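Side-chain contact in dioxygenase (Pseudomonas brassicacearum, PDB 5V2D), which probably cleaves the central double bond of lignin-derived stilbenes with molecular oxygen, using a bound iron ion: residues Pro401-Ile406 with Gly430-Phe435. Numbering follows the deposited sequence.
Sequences PANGPI and GDSGCF
The carboxamide of Asn403 reaches across to the backbone of Asp431, where ND2 donates a hydrogen bond of 2.9 Å to Asp431 O. The bond is nearly straight, with an N-H...O angle of 160°. ND2 lies in the carbonyl plane of Asp431, and the oxygen lies close to the amide plane of Asn403. Within the carbonyl plane the donor comes in to one side of the C=O line. The other branch of the same amide, Asn403 OD1, rests on Ser432. It lies 3.5 Å from Ser432 CA and equally far from Ser432 CB, as van der Waals contacts. Asn403 CG stands anti to its own carbonyl carbon (chi1 -63°), on a CB that points toward 430-435. This carries the amide out from the 3-10 turn 401-403. A backbone bond from Gly404 N to Pro401 O, 3.0 Å, closes that turn.

Ser432 OG does not bond to Asn403. It donates instead to Asp431 OD1 at 2.9 Å, approaching from above the carboxylate plane, 37° out of it. Asn400 ND2 is a second hydrogen-bond partner of Ser432 OG, and the backbones of Asn400 and Asp431 are also bonded. The loop around 401-406 is thus tied to 430-435 at more than one point. The Asn403 side chain also touches Ile461 and Ala462, in the loop that follows strand 452-460.

The contact lies at the protein surface. It joins the loop between strands 387-392 and 413-418 of one antiparallel sheet to residues Asp431-Ser432, which lead into strand 433-442 of the next. Such sheets are the blades of the beta-propeller of carotenoid-cleavage-type oxygenases. One directed amide bond to a main-chain carbonyl, with little buried area, implies a local polar tie between neighbouring blades rather than hydrophobic packing.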
loop_
_atom_site.group_PDB
_atom_site.type_symbol
_atom_site.label_atom_id
_atom_site.label_comp_id
_atom_site.label_asym_id
_atom_site.label_seq_id
_atom_site.Cartn_x
_atom_site.Cartn_y
_atom_site.Cartn_z
ATOM N N PRO A 401 26.305 -4.247 10.371
ATOM C CA PRO A 401 25.925 -5.681 10.516
ATOM C C PRO A 401 25.051 -5.981 11.781
ATOM O O PRO A 401 24.300 -6.965 11.772
ATOM C CB PRO A 401 27.275 -6.422 10.532
ATOM C CG PRO A 401 28.309 -5.388 10.169
ATOM C CD PRO A 401 27.760 -4.056 10.574
ATOM N N ALA A 402 25.069 -5.109 12.788
ATOM C CA ALA A 402 24.099 -5.221 13.912
ATOM C C ALA A 402 22.623 -4.981 13.509
ATOM O O ALA A 402 21.727 -5.120 14.348
ATOM C CB ALA A 402 24.459 -4.246 15.042
ATOM N N ASN A 403 22.394 -4.609 12.260
ATOM C CA ASN A 403 21.045 -4.552 11.733
ATOM C C ASN A 403 20.445 -5.938 11.581
ATOM O O ASN A 403 19.234 -6.038 11.495
ATOM C CB ASN A 403 20.979 -3.879 10.346
ATOM C CG ASN A 403 21.412 -2.412 10.358
ATOM O OD1 ASN A 403 21.539 -1.792 11.439
ATOM N ND2 ASN A 403 21.644 -1.858 9.159
ATOM N N GLY A 404 21.262 -6.989 11.539
ATOM C CA GLY A 404 20.744 -8.314 11.198
ATOM C C GLY A 404 20.686 -8.482 9.710
ATOM O O GLY A 404 21.197 -7.633 8.968
ATOM N N PRO A 405 20.108 -9.591 9.231
ATOM C CA PRO A 405 20.045 -9.754 7.759
ATOM C C PRO A 405 19.159 -8.764 7.124
ATOM O O PRO A 405 18.222 -8.295 7.779
ATOM C CB PRO A 405 19.454 -11.168 7.542
ATOM C CG PRO A 405 18.879 -11.542 8.876
ATOM C CD PRO A 405 19.499 -10.715 9.963
ATOM N N ILE A 406 19.373 -8.498 5.845
ATOM C CA ILE A 406 18.699 -7.409 5.159
ATOM C C ILE A 406 17.257 -7.787 4.973
ATOM O O ILE A 406 16.967 -8.768 4.348
ATOM C CB ILE A 406 19.363 -7.059 3.798
ATOM C CG1 ILE A 406 20.858 -6.709 3.973
ATOM C CG2 ILE A 406 18.550 -5.940 3.093
ATOM C CD1 ILE A 406 21.692 -6.941 2.696
ATOM N N GLY A 430 22.090 7.088 7.450
ATOM C CA GLY A 430 23.129 6.370 8.154
ATOM C C GLY A 430 22.975 4.885 7.884
ATOM O O GLY A 430 21.975 4.397 7.319
ATOM N N ASP A 431 23.947 4.124 8.378
ATOM C CA ASP A 431 24.011 2.712 8.094
ATOM C C ASP A 431 23.020 1.828 8.925
ATOM O O ASP A 431 23.025 0.622 8.776
ATOM C CB ASP A 431 25.483 2.218 8.276
ATOM C CG ASP A 431 26.013 2.234 9.705
ATOM O OD1 ASP A 431 25.291 2.554 10.658
ATOM O OD2 ASP A 431 27.203 1.871 9.885
ATOM N N SER A 432 22.212 2.421 9.780
ATOM C CA SER A 432 21.281 1.640 10.605
ATOM C C SER A 432 19.869 2.096 10.525
ATOM O O SER A 432 19.151 1.903 11.456
ATOM C CB SER A 432 21.682 1.691 12.081
ATOM O OG SER A 432 23.067 1.581 12.182
ATOM N N GLY A 433 19.510 2.632 9.383
ATOM C CA GLY A 433 18.244 3.263 9.148
ATOM C C GLY A 433 17.590 2.825 7.858
ATOM O O GLY A 433 18.233 2.623 6.863
ATOM N N CYS A 434 16.256 2.697 7.891
ATOM C CA CYS A 434 15.481 2.562 6.696
ATOM C C CYS A 434 14.084 3.108 6.912
ATOM O O CYS A 434 13.704 3.471 8.030
ATOM C CB CYS A 434 15.427 1.085 6.273
ATOM S SG CYS A 434 14.652 -0.007 7.501
ATOM N N PHE A 435 13.366 3.228 5.813
ATOM C CA PHE A 435 12.156 4.014 5.777
ATOM C C PHE A 435 10.876 3.195 5.552
ATOM O O PHE A 435 10.895 2.149 4.965
ATOM C CB PHE A 435 12.236 5.008 4.666
ATOM C CG PHE A 435 13.372 6.008 4.835
ATOM C CD1 PHE A 435 13.244 7.097 5.652
ATOM C CD2 PHE A 435 14.539 5.853 4.082
ATOM C CE1 PHE A 435 14.295 7.993 5.802
ATOM C CE2 PHE A 435 15.583 6.740 4.227
ATOM C CZ PHE A 435 15.441 7.825 5.100
#